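Local atomic coordinates of DNA double-strand break repair nuclease NurA (Sulfolobus solfataricus, PDB entry 2YGK), a protein that degrades DNA ends as a manganese-dependent nuclease in double-strand break repair, probably acting with the helicase HerA to resect the 5' strand for recombination. Residues Lys173-Asp176 / Leu177-Leu181; Ala104-Arg107 / Ile108-Met112; Lys143-Ile146 / Gln147-Ser150; Leu111-Ala114 / Leu115-Ser118; Ser187-Ile190 / Glu191-Gly195. One frame throughout, in Å; residues are numbered along the deposited sequence. Where two conformers were deposited one is given.

How the contacts relate
Along the chain the order is contact 2, contact 4, contact 3, contact 1, contact 5, all inside the NurA domain of the RNase H clan. Contacts 2 and 4 are successive turns of helix 104-123, sharing L111 and M112, with centres 10 Å apart. Contacts 1 and 5 lie on helix 171-193, their centres 21 Å apart. The two helices touch at both levels: contact 1 packs on contact 2, and contact 5 meets contact 4 where I189 CD1 approaches L117 O. Contact 3, a surface loop, lies against contact 1, centres 9 Å apart. Helix 104-123 thus stands between the manganese-bearing sheet and helix 171-193, with the loop farther out.

Contact 1. Residues Lys173-Asp176 / Leu177-Leu181; sequences KMRD and LLMLL
With chi1 at -175° and the later torsions extended, M174 projects outward from the helix, and L178, whose CG is turned beside its own backbone N (chi1 -77°), tilts its CD1 back to the outer part of that chain. The two side chains meet at a slant, the terminal CE of M174 lying 3.8 Å from CD1 of L178, a purely apolar contact one turn apart. M174 is a selenomethionine, as is M179.

The adjacent residues R175 and D176 bring in charge. R175 bends at chi3, which folds its guanidinium back over D176. D176 OD1 sits over the centre of that group, 3.1 Å above the plane, with R175 NH1 to D176 OD1 at 3.2 Å. This is a salt bridge of charges alone, because no N-H points at the oxygen. The i to i+4 spacing recurs in R175 and M179, which lie side by side, R175 CG facing M179 SE. M179 was modelled in two conformers, however, so the approach of its selenium to R175 CG and to D176 OD1 describes one of them and remains doubtful.

Backbone bonds tie the turn together: L178 N to M174 O is 2.8 Å, and L180 N to D176 O is 3.1 Å and nearly straight at 171°. The side chain of M174 also touches R107, and L178 touches L110, both on helix 104-123, while L178 and L181 reach I165 on helix 162-166. The pattern is that of a helix buried on several sides within the layer of helices that covers the sheet of an RNase H-like fold.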
loop_
_atom_site.group_PDB
_atom_site.type_symbol
_atom_site.label_atom_id
_atom_site.label_comp_id
_atom_site.label_asym_id
_atom_site.label_seq_id
_atom_site.Cartn_x
_atom_site.Cartn_y
_atom_site.Cartn_z
ATOM N N LYS A 173 14.947 12.486 5.846
ATOM C CA LYS A 173 16.107 12.783 5.027
ATOM C C LYS A 173 16.487 11.645 4.090
ATOM O O LYS A 173 16.921 11.919 2.988
ATOM C CB LYS A 173 17.308 13.180 5.890
ATOM C CG LYS A 173 17.249 14.628 6.350
ATOM C CD LYS A 173 18.498 15.032 7.115
ATOM C CE LYS A 173 18.384 16.468 7.559
ATOM N NZ LYS A 173 19.593 16.929 8.281
HETATM N N MSE A 174 16.344 10.386 4.504
HETATM C CA MSE A 174 16.662 9.283 3.589
HETATM C C MSE A 174 15.666 9.209 2.387
HETATM O O MSE A 174 16.072 9.195 1.219
HETATM C CB MSE A 174 16.765 7.922 4.281
HETATM C CG MSE A 174 17.214 6.866 3.262
HETATM SE SE MSE A 174 17.319 5.046 3.810
HETATM C CE MSE A 174 18.288 4.229 2.395
ATOM N N ARG A 175 14.373 9.166 2.686
ATOM C CA ARG A 175 13.382 9.211 1.639
ATOM C C ARG A 175 13.703 10.377 0.717
ATOM O O ARG A 175 13.721 10.204 -0.490
ATOM C CB ARG A 175 11.971 9.341 2.194
ATOM C CG ARG A 175 10.932 9.821 1.157
ATOM C CD ARG A 175 9.630 10.234 1.816
ATOM N NE ARG A 175 9.893 11.152 2.928
ATOM C CZ ARG A 175 9.459 12.405 3.020
ATOM N NH1 ARG A 175 8.673 12.931 2.084
ATOM N NH2 ARG A 175 9.798 13.132 4.082
ATOM N N ASP A 176 13.963 11.549 1.288
ATOM C CA ASP A 176 14.162 12.765 0.496
ATOM C C ASP A 176 15.468 12.746 -0.300
ATOM O O ASP A 176 15.483 13.142 -1.464
ATOM C CB ASP A 176 14.051 14.028 1.364
ATOM C CG ASP A 176 12.601 14.424 1.635
ATOM O OD1 ASP A 176 11.676 13.660 1.267
ATOM O OD2 ASP A 176 12.379 15.517 2.192
ATOM N N LEU A 177 16.548 12.262 0.302
ATOM C CA LEU A 177 17.772 12.037 -0.458
ATOM C C LEU A 177 17.585 11.067 -1.609
ATOM O O LEU A 177 18.141 11.275 -2.673
ATOM C CB LEU A 177 18.888 11.509 0.419
ATOM C CG LEU A 177 19.728 12.532 1.145
ATOM C CD1 LEU A 177 20.881 11.775 1.834
ATOM C CD2 LEU A 177 20.248 13.646 0.218
ATOM N N LEU A 178 16.834 9.992 -1.396
ATOM C CA LEU A 178 16.589 9.021 -2.475
ATOM C C LEU A 178 15.763 9.631 -3.605
ATOM O O LEU A 178 16.022 9.369 -4.754
ATOM C CB LEU A 178 15.942 7.747 -1.946
ATOM C CG LEU A 178 16.895 6.790 -1.220
ATOM C CD1 LEU A 178 16.170 5.765 -0.300
ATOM C CD2 LEU A 178 17.772 6.090 -2.221
HETATM N N MSE A 179 14.782 10.457 -3.264
HETATM C CA MSE A 179 14.002 11.166 -4.263
HETATM C C MSE A 179 14.915 12.018 -5.138
HETATM O O MSE A 179 14.848 11.953 -6.368
HETATM C CB MSE A 179 12.954 12.045 -3.589
HETATM C CG MSE A 179 11.811 11.256 -3.009
HETATM SE SE MSE A 179 10.506 12.369 -2.132
HETATM C CE MSE A 179 9.779 13.255 -3.722
ATOM N N LEU A 180 15.775 12.806 -4.498
ATOM C CA LEU A 180 16.752 13.623 -5.222
ATOM C C LEU A 180 17.618 12.784 -6.162
ATOM O O LEU A 180 17.742 13.098 -7.347
ATOM C CB LEU A 180 17.655 14.395 -4.259
ATOM C CG LEU A 180 17.380 15.891 -4.082
ATOM C CD1 LEU A 180 18.481 16.515 -3.236
ATOM C CD2 LEU A 180 17.286 16.629 -5.421
ATOM N N LEU A 181 18.185 11.703 -5.632
ATOM C CA LEU A 181 19.006 10.792 -6.439
ATOM C C LEU A 181 18.303 10.368 -7.733
ATOM O O LEU A 181 18.876 10.426 -8.827
ATOM C CB LEU A 181 19.387 9.542 -5.634
ATOM C CG LEU A 181 20.375 8.617 -6.351
ATOM C CD1 LEU A 181 21.598 9.404 -6.831
ATOM C CD2 LEU A 181 20.783 7.441 -5.485
#

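Contact 2. Residues Ala104-Arg107 / Ile108-Met112; sequences AQER and ISLLM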
loop_
_atom_site.group_PDB
_atom_site.type_symbol
_atom_site.label_atom_id
_atom_site.label_comp_id
_atom_site.label_asym_id
_atom_site.label_seq_id
_atom_site.Cartn_x
_atom_site.Cartn_y
_atom_site.Cartn_z
ATOM N N ALA A 104 9.233 3.500 5.138
ATOM C CA ALA A 104 10.047 2.333 4.805
ATOM C C ALA A 104 9.668 1.674 3.470
ATOM O O ALA A 104 10.547 1.353 2.658
ATOM C CB ALA A 104 9.973 1.319 5.928
ATOM N N GLN A 105 8.376 1.483 3.223
ATOM C CA GLN A 105 7.957 0.956 1.914
ATOM C C GLN A 105 8.323 1.891 0.759
ATOM O O GLN A 105 8.609 1.448 -0.339
ATOM C CB GLN A 105 6.448 0.656 1.881
ATOM C CG GLN A 105 6.018 -0.436 2.878
ATOM C CD GLN A 105 6.577 -1.795 2.533
ATOM O OE1 GLN A 105 6.769 -2.127 1.359
ATOM N NE2 GLN A 105 6.832 -2.586 3.541
ATOM N N GLU A 106 8.302 3.187 1.015
ATOM C CA GLU A 106 8.595 4.153 -0.016
ATOM C C GLU A 106 10.123 4.203 -0.266
ATOM O O GLU A 106 10.585 4.182 -1.428
ATOM C CB GLU A 106 8.029 5.519 0.378
ATOM C CG GLU A 106 7.675 6.347 -0.841
ATOM C CD GLU A 106 7.638 7.837 -0.591
ATOM O OE1 GLU A 106 7.336 8.253 0.554
ATOM O OE2 GLU A 106 7.908 8.582 -1.575
ATOM N N ARG A 107 10.912 4.210 0.813
ATOM C CA ARG A 107 12.347 4.145 0.635
ATOM C C ARG A 107 12.734 2.896 -0.143
ATOM O O ARG A 107 13.640 2.950 -0.968
ATOM C CB ARG A 107 13.118 4.179 1.960
ATOM C CG ARG A 107 12.683 5.288 2.881
ATOM C CD ARG A 107 13.718 5.691 3.896
ATOM N NE ARG A 107 14.034 4.657 4.874
ATOM C CZ ARG A 107 13.231 4.279 5.849
ATOM N NH1 ARG A 107 12.024 4.834 5.977
ATOM N NH2 ARG A 107 13.635 3.325 6.677
ATOM N N ILE A 108 12.086 1.764 0.136
ATOM C CA ILE A 108 12.466 0.538 -0.530
ATOM C C ILE A 108 12.235 0.738 -2.023
ATOM O O ILE A 108 13.102 0.408 -2.838
ATOM C CB ILE A 108 11.672 -0.683 -0.073
ATOM C CG1 ILE A 108 12.087 -1.107 1.339
ATOM C CG2 ILE A 108 11.902 -1.857 -1.019
ATOM C CD1 ILE A 108 11.007 -1.920 2.070
ATOM N N SER A 109 11.079 1.281 -2.380
ATOM C CA SER A 109 10.762 1.420 -3.784
ATOM C C SER A 109 11.660 2.442 -4.470
ATOM O O SER A 109 12.034 2.244 -5.606
ATOM C CB SER A 109 9.276 1.714 -4.011
ATOM O OG SER A 109 8.810 2.710 -3.144
ATOM N N LEU A 110 12.001 3.528 -3.779
ATOM C CA LEU A 110 12.873 4.546 -4.349
ATOM C C LEU A 110 14.267 3.968 -4.539
ATOM O O LEU A 110 14.967 4.306 -5.488
ATOM C CB LEU A 110 12.947 5.781 -3.446
ATOM C CG LEU A 110 11.676 6.626 -3.496
ATOM C CD1 LEU A 110 11.592 7.623 -2.340
ATOM C CD2 LEU A 110 11.554 7.343 -4.798
ATOM N N LEU A 111 14.686 3.120 -3.613
ATOM C CA LEU A 111 15.940 2.412 -3.754
ATOM C C LEU A 111 15.909 1.512 -4.994
ATOM O O LEU A 111 16.868 1.486 -5.778
ATOM C CB LEU A 111 16.205 1.631 -2.500
ATOM C CG LEU A 111 17.442 0.757 -2.394
ATOM C CD1 LEU A 111 18.692 1.404 -2.981
ATOM C CD2 LEU A 111 17.621 0.417 -0.904
HETATM N N MSE A 112 14.788 0.834 -5.216
HETATM C CA MSE A 112 14.621 0.018 -6.409
HETATM C C MSE A 112 14.719 0.901 -7.661
HETATM O O MSE A 112 15.455 0.579 -8.577
HETATM C CB MSE A 112 13.303 -0.747 -6.344
HETATM C CG MSE A 112 12.992 -1.623 -7.571
HETATM SE SE MSE A 112 11.060 -2.070 -7.653
HETATM C CE MSE A 112 10.446 -0.197 -7.634
#
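S109 turns its hydroxyl back on the preceding turn, where two backbone carbonyls await it. Among the polar interactions, OG lies 2.9 Å from E106 O and 3.1 Å from Q105 O, and its one proton could serve either. A chi1 of 46° sets OG between the backbone N and the carbonyl carbon, which brings both oxygens close. Q105 O also receives S109 N at 3.2 Å. The main-chain ladder continues with L110 N to E106 O at 2.8 Å and L111 N to R107 O at 2.8 Å.

The remaining contacts are van der Waals. I108 lays CG1 against A104 O at 3.2 Å, CG1 being held beside the backbone N of I108, while its side chain also packs on Y72 and V74 of strand 70-82. E106 and L110 run alongside each other in the same direction, with E106 OE2 3.9 Å from L110 CD1. Beyond the segments, R107 makes a cation-pi contact with F98.

Chemically, the serine hydroxyl has two carbonyl acceptors within reach, only one of which its proton can serve at a time; both already take a backbone N-H, and the choice between them keeps OG turned to its own helix.

Contact 3. Residues Lys143-Ile146 / Gln147-Ser150; sequences KVDI and QQFS
D145 leans forward along the chain, to Q147 with one carboxylate oxygen and to Q148 with the other. From CB, a chi1 of -174° swings CG opposite the backbone N and beside the carbonyl carbon, in the direction in which the chain continues. CG itself passes 4.0 Å from Q147 N. At the tip the branches part. OD1 accepts a weak hydrogen bond from Q147 N, 3.2 Å long and bent to 130°, and also lies 3.3 Å from Q147 CB. OD2 faces the other neighbour, 3.6 Å from Q148 CG. The carboxylate of D145 and the amide of Q148 are turned nearly parallel, their planes 15° apart, whereas the amide of Q147 is turned steeply to the same carboxylate.

The backbone carbonyl of D145 has a different companion. F149 points its side chain back toward residues 144-146, and F149 CE2 comes to 3.1 Å from D145 O, which approaches the ring obliquely. V144 CG1 lies at the edge of that ring, near its plane and 3.9 Å from CE2. The ring packs against helix 171-193, touching D176, L177 and L180, and together with V144 on M179 it holds this surface loop against that helix.

A side-chain oxygen accepting from the backbone N two residues on is the signature of an Asx turn, here a weakly bonded one. It lies in the loop leading to S150, the N-cap of helix 151-159; the backbone N of S150 bonds to E153 OE1, the side-chain half of a capping box.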
loop_
_atom_site.group_PDB
_atom_site.type_symbol
_atom_site.label_atom_id
_atom_site.label_comp_id
_atom_site.label_asym_id
_atom_site.label_seq_id
_atom_site.Cartn_x
_atom_site.Cartn_y
_atom_site.Cartn_z
ATOM N N LYS A 143 8.139 17.034 -5.731
ATOM C CA LYS A 143 9.074 18.107 -5.451
ATOM C C LYS A 143 9.704 17.913 -4.052
ATOM O O LYS A 143 9.016 17.493 -3.113
ATOM C CB LYS A 143 8.323 19.438 -5.577
ATOM C CG LYS A 143 7.529 19.578 -6.928
ATOM C CD LYS A 143 7.083 21.025 -7.231
ATOM C CE LYS A 143 6.520 21.163 -8.651
ATOM N NZ LYS A 143 6.368 22.590 -9.074
ATOM N N VAL A 144 11.003 18.211 -3.921
ATOM C CA VAL A 144 11.770 17.952 -2.683
ATOM C C VAL A 144 12.396 19.174 -1.964
ATOM O O VAL A 144 13.056 20.025 -2.569
ATOM C CB VAL A 144 12.894 16.954 -2.969
ATOM C CG1 VAL A 144 14.170 17.365 -2.279
ATOM C CG2 VAL A 144 12.477 15.545 -2.548
ATOM N N ASP A 145 12.211 19.235 -0.647
ATOM C CA ASP A 145 12.766 20.328 0.138
ATOM C C ASP A 145 14.299 20.260 0.154
ATOM O O ASP A 145 14.879 19.391 0.809
ATOM C CB ASP A 145 12.221 20.285 1.561
ATOM C CG ASP A 145 12.655 21.485 2.390
ATOM O OD1 ASP A 145 13.339 22.383 1.849
ATOM O OD2 ASP A 145 12.303 21.520 3.594
ATOM N N ILE A 146 14.938 21.197 -0.558
ATOM C CA ILE A 146 16.396 21.170 -0.783
ATOM C C ILE A 146 17.127 21.967 0.258
ATOM O O ILE A 146 18.237 22.442 -0.019
ATOM C CB ILE A 146 16.805 21.770 -2.178
ATOM C CG1 ILE A 146 16.343 23.237 -2.290
ATOM C CG2 ILE A 146 16.249 20.888 -3.338
ATOM C CD1 ILE A 146 17.391 24.235 -2.899
ATOM N N GLN A 147 16.519 22.139 1.436
ATOM C CA GLN A 147 17.033 23.069 2.454
ATOM C C GLN A 147 17.361 22.385 3.790
ATOM O O GLN A 147 18.041 22.953 4.654
ATOM C CB GLN A 147 16.013 24.195 2.697
ATOM C CG GLN A 147 15.541 24.930 1.442
ATOM C CD GLN A 147 14.761 26.208 1.762
ATOM O OE1 GLN A 147 14.975 26.848 2.807
ATOM N NE2 GLN A 147 13.840 26.580 0.857
ATOM N N GLN A 148 16.856 21.173 3.965
ATOM C CA GLN A 148 17.202 20.365 5.130
ATOM C C GLN A 148 18.567 19.694 4.894
ATOM O O GLN A 148 19.136 19.082 5.807
ATOM C CB GLN A 148 16.095 19.328 5.377
ATOM C CG GLN A 148 14.727 19.978 5.681
ATOM C CD GLN A 148 13.605 18.966 5.957
ATOM O OE1 GLN A 148 13.196 18.183 5.070
ATOM N NE2 GLN A 148 13.089 18.999 7.199
ATOM N N PHE A 149 19.087 19.847 3.668
ATOM C CA PHE A 149 20.334 19.211 3.233
ATOM C C PHE A 149 21.588 20.063 3.361
ATOM O O PHE A 149 21.626 21.201 2.884
ATOM C CB PHE A 149 20.212 18.795 1.774
ATOM C CG PHE A 149 19.100 17.844 1.526
ATOM C CD1 PHE A 149 18.996 16.679 2.265
ATOM C CD2 PHE A 149 18.154 18.115 0.554
ATOM C CE1 PHE A 149 17.964 15.799 2.034
ATOM C CE2 PHE A 149 17.118 17.237 0.307
ATOM C CZ PHE A 149 17.017 16.078 1.049
ATOM N N SER A 150 22.619 19.466 3.957
ATOM C CA SER A 150 23.931 20.081 4.092
ATOM C C SER A 150 24.727 19.916 2.803
ATOM O O SER A 150 24.272 19.265 1.861
ATOM C CB SER A 150 24.693 19.415 5.242
ATOM O OG SER A 150 24.922 18.034 4.966
#

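Contact 4. Residues Leu111-Ala114 / Leu115-Ser118; sequences LMEA and LELS
E116 lays its carboxylate alongside M112 one turn earlier, the two side chains pointing the same way. OE2 is the branch that touches, 3.7 Å from M112 CG and 3.9 Å from M112 CE, because the selenomethionine bends at chi3 (56°) and brings its methyl end round to the same oxygen. The other branch, E116 OE1, is held by a salt bridge from K139. E113 stands nearby on the helix, its OE2 5.4 Å from E116 OE2, so two like charges are close without touching.

The helix crosses over from strand 85-98 at the edge of the sheet to strand 129-133, which pairs with strand 54-65 as in the RNase H fold. This crossover places the E116 side chain about 4 Å from that of D58 and about 5 Å from the manganese ion that D58 and D133 bind.

In the backbone, M112 O takes two donors: E116 N at 3.2 Å, and L115 N in a weak bond bent to 128°. L117 N to E113 O is shorter, 2.9 Å, and almost straight at 178°. On the side facing helix 171-193, L117 packs against L185 and A114 against N182. L115 instead covers V74 and A76 of strand 70-82, with its CG 3.8 Å from L111 O.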
loop_
_atom_site.group_PDB
_atom_site.type_symbol
_atom_site.label_atom_id
_atom_site.label_comp_id
_atom_site.label_asym_id
_atom_site.label_seq_id
_atom_site.Cartn_x
_atom_site.Cartn_y
_atom_site.Cartn_z
ATOM N N LEU A 111 14.686 3.120 -3.613
ATOM C CA LEU A 111 15.940 2.412 -3.754
ATOM C C LEU A 111 15.909 1.512 -4.994
ATOM O O LEU A 111 16.868 1.486 -5.778
ATOM C CB LEU A 111 16.205 1.631 -2.500
ATOM C CG LEU A 111 17.442 0.757 -2.394
ATOM C CD1 LEU A 111 18.692 1.404 -2.981
ATOM C CD2 LEU A 111 17.621 0.417 -0.904
HETATM N N MSE A 112 14.788 0.834 -5.216
HETATM C CA MSE A 112 14.621 0.018 -6.409
HETATM C C MSE A 112 14.719 0.901 -7.661
HETATM O O MSE A 112 15.455 0.579 -8.577
HETATM C CB MSE A 112 13.303 -0.747 -6.344
HETATM C CG MSE A 112 12.992 -1.623 -7.571
HETATM SE SE MSE A 112 11.060 -2.070 -7.653
HETATM C CE MSE A 112 10.446 -0.197 -7.634
ATOM N N GLU A 113 14.009 2.027 -7.680
ATOM C CA GLU A 113 14.042 2.931 -8.812
ATOM C C GLU A 113 15.490 3.407 -9.108
ATOM O O GLU A 113 15.946 3.380 -10.244
ATOM C CB GLU A 113 13.022 4.069 -8.589
ATOM C CG GLU A 113 11.531 3.688 -9.138
ATOM C CD GLU A 113 10.331 3.887 -8.119
ATOM O OE1 GLU A 113 10.493 4.621 -7.105
ATOM O OE2 GLU A 113 9.218 3.313 -8.362
ATOM N N ALA A 114 16.236 3.748 -8.067
ATOM C CA ALA A 114 17.655 4.036 -8.186
ATOM C C ALA A 114 18.439 2.999 -9.001
ATOM O O ALA A 114 19.241 3.381 -9.854
ATOM C CB ALA A 114 18.256 4.179 -6.821
ATOM N N LEU A 115 18.217 1.711 -8.769
ATOM C CA LEU A 115 19.001 0.672 -9.435
ATOM C C LEU A 115 18.599 0.543 -10.898
ATOM O O LEU A 115 19.456 0.326 -11.778
ATOM C CB LEU A 115 18.849 -0.680 -8.744
ATOM C CG LEU A 115 19.417 -0.796 -7.323
ATOM C CD1 LEU A 115 19.076 -2.182 -6.755
ATOM C CD2 LEU A 115 20.907 -0.553 -7.274
ATOM N N GLU A 116 17.298 0.666 -11.167
ATOM C CA GLU A 116 16.808 0.700 -12.536
ATOM C C GLU A 116 17.514 1.816 -13.282
ATOM O O GLU A 116 18.197 1.577 -14.271
ATOM C CB GLU A 116 15.295 0.945 -12.589
ATOM C CG GLU A 116 14.485 -0.228 -12.184
ATOM C CD GLU A 116 12.994 0.049 -12.019
ATOM O OE1 GLU A 116 12.336 0.487 -12.948
ATOM O OE2 GLU A 116 12.459 -0.219 -10.948
ATOM N N LEU A 117 17.348 3.042 -12.793
ATOM C CA LEU A 117 17.875 4.198 -13.500
ATOM C C LEU A 117 19.378 4.096 -13.612
ATOM O O LEU A 117 19.921 4.439 -14.652
ATOM C CB LEU A 117 17.512 5.499 -12.810
ATOM C CG LEU A 117 16.019 5.837 -12.624
ATOM C CD1 LEU A 117 16.002 7.035 -11.673
ATOM C CD2 LEU A 117 15.211 6.089 -13.975
ATOM N N SER A 118 20.076 3.590 -12.599
ATOM C CA SER A 118 21.513 3.448 -12.821
ATOM C C SER A 118 21.879 2.362 -13.851
ATOM O O SER A 118 22.894 2.465 -14.485
ATOM C CB SER A 118 22.283 3.277 -11.515
ATOM O OG SER A 118 22.222 1.947 -11.097
#

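Contact 5. Residues Ser187-Ile190 / Glu191-Gly195; sequences SKII and EEYDG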
loop_
_atom_site.group_PDB
_atom_site.type_symbol
_atom_site.label_atom_id
_atom_site.label_comp_id
_atom_site.label_asym_id
_atom_site.label_seq_id
_atom_site.Cartn_x
_atom_site.Cartn_y
_atom_site.Cartn_z
ATOM N N SER A 187 17.859 12.829 -14.912
ATOM C CA SER A 187 18.451 13.958 -15.632
ATOM C C SER A 187 19.670 13.588 -16.457
ATOM O O SER A 187 19.872 14.150 -17.524
ATOM C CB SER A 187 18.830 15.080 -14.671
ATOM O OG SER A 187 17.653 15.605 -14.104
ATOM N N LYS A 188 20.479 12.657 -15.961
ATOM C CA LYS A 188 21.633 12.193 -16.709
ATOM C C LYS A 188 21.180 11.385 -17.919
ATOM O O LYS A 188 21.724 11.527 -19.005
ATOM C CB LYS A 188 22.576 11.379 -15.824
ATOM C CG LYS A 188 23.171 12.229 -14.683
ATOM C CD LYS A 188 24.717 12.192 -14.618
ATOM C CE LYS A 188 25.390 12.883 -15.826
ATOM N NZ LYS A 188 25.597 14.356 -15.645
ATOM N N ILE A 189 20.159 10.556 -17.719
ATOM C CA ILE A 189 19.636 9.701 -18.775
ATOM C C ILE A 189 19.101 10.542 -19.951
ATOM O O ILE A 189 19.416 10.285 -21.092
ATOM C CB ILE A 189 18.578 8.764 -18.225
ATOM C CG1 ILE A 189 19.223 7.781 -17.242
ATOM C CG2 ILE A 189 17.916 7.990 -19.337
ATOM C CD1 ILE A 189 18.208 7.031 -16.332
ATOM N N ILE A 190 18.331 11.563 -19.623
ATOM C CA ILE A 190 17.771 12.473 -20.589
ATOM C C ILE A 190 18.849 13.157 -21.379
ATOM O O ILE A 190 18.764 13.244 -22.593
ATOM C CB ILE A 190 16.925 13.574 -19.937
ATOM C CG1 ILE A 190 15.743 12.971 -19.177
ATOM C CG2 ILE A 190 16.385 14.528 -21.002
ATOM C CD1 ILE A 190 14.853 12.092 -20.039
ATOM N N GLU A 191 19.876 13.637 -20.720
ATOM C CA GLU A 191 20.919 14.330 -21.477
ATOM C C GLU A 191 21.822 13.409 -22.314
ATOM O O GLU A 191 22.301 13.825 -23.348
ATOM C CB GLU A 191 21.742 15.271 -20.597
ATOM C CG GLU A 191 22.637 14.591 -19.597
ATOM C CD GLU A 191 23.524 15.575 -18.861
ATOM O OE1 GLU A 191 24.032 16.519 -19.517
ATOM O OE2 GLU A 191 23.704 15.399 -17.634
ATOM N N GLU A 192 22.033 12.172 -21.893
ATOM C CA GLU A 192 22.869 11.253 -22.648
ATOM C C GLU A 192 22.043 10.565 -23.759
ATOM O O GLU A 192 22.575 10.188 -24.826
ATOM C CB GLU A 192 23.515 10.225 -21.692
ATOM C CG GLU A 192 24.135 8.989 -22.378
ATOM C CD GLU A 192 25.035 8.140 -21.460
ATOM O OE1 GLU A 192 25.161 8.433 -20.240
ATOM O OE2 GLU A 192 25.642 7.174 -21.986
ATOM N N TYR A 193 20.746 10.402 -23.539
ATOM C CA TYR A 193 19.967 9.604 -24.459
ATOM C C TYR A 193 18.754 10.300 -25.033
ATOM O O TYR A 193 17.944 9.638 -25.669
ATOM C CB TYR A 193 19.523 8.332 -23.779
ATOM C CG TYR A 193 20.629 7.468 -23.259
ATOM C CD1 TYR A 193 21.411 6.720 -24.124
ATOM C CD2 TYR A 193 20.865 7.355 -21.893
ATOM C CE1 TYR A 193 22.431 5.882 -23.652
ATOM C CE2 TYR A 193 21.881 6.516 -21.406
ATOM C CZ TYR A 193 22.657 5.785 -22.305
ATOM O OH TYR A 193 23.654 4.963 -21.839
ATOM N N ASP A 194 18.637 11.616 -24.830
ATOM C CA ASP A 194 17.699 12.476 -25.609
ATOM C C ASP A 194 16.373 11.734 -25.868
ATOM O O ASP A 194 15.815 11.165 -24.934
ATOM C CB ASP A 194 18.329 12.976 -26.934
ATOM C CG ASP A 194 19.343 14.164 -26.745
ATOM O OD1 ASP A 194 19.949 14.289 -25.645
ATOM O OD2 ASP A 194 19.516 14.977 -27.730
ATOM N N GLY A 195 15.898 11.673 -27.113
ATOM C CA GLY A 195 14.654 10.958 -27.373
ATOM C C GLY A 195 14.735 9.443 -27.482
ATOM O O GLY A 195 13.778 8.825 -27.838
#
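K188 NZ and E191 OE2 form a salt bridge at 2.9 Å, the donor arriving from above the carboxylate plane, 36° out of it. In this i to i+3 pair K188 curls through three successive torsions, while E191, extended beyond CG, is brought round by its chi1 of 69°, which sets CG between its backbone N and carbonyl carbon and puts it 3.3 Å from K188 O. E247 lies close by, a like charge near E191 OE2 and a long, weak ion-pair partner of K188.

Next come the backbone bonds. Y193 N reaches I189 O at 2.8 Å, and D194 N reaches I190 O, also at 2.8 Å, just where the chain leaves helical angles with a positive phi of 39°. E192 N bonds to K188 O at 3.0 Å.

Packing is carried by the tyrosine. E192 CG sits 3.4 Å above one face of the Y193 ring, over its centre, while I189 meets the ring from another direction, its CG2 4.0 Å from Y193 CD2. I189 O lies at the ring edge, 3.4 Å from CD2. I189 also packs on A120 and L121 of helix 104-123, and I190 on L251.

The chemistry divides this end of helix 171-193 into a charged outer side, where K188, bonded to E191 and only weakly paired with E247, may partly offset the like charges of the two glutamates, and an apolar inner one. Because E191 touches a crystal neighbour, its exact pose may owe something to the lattice.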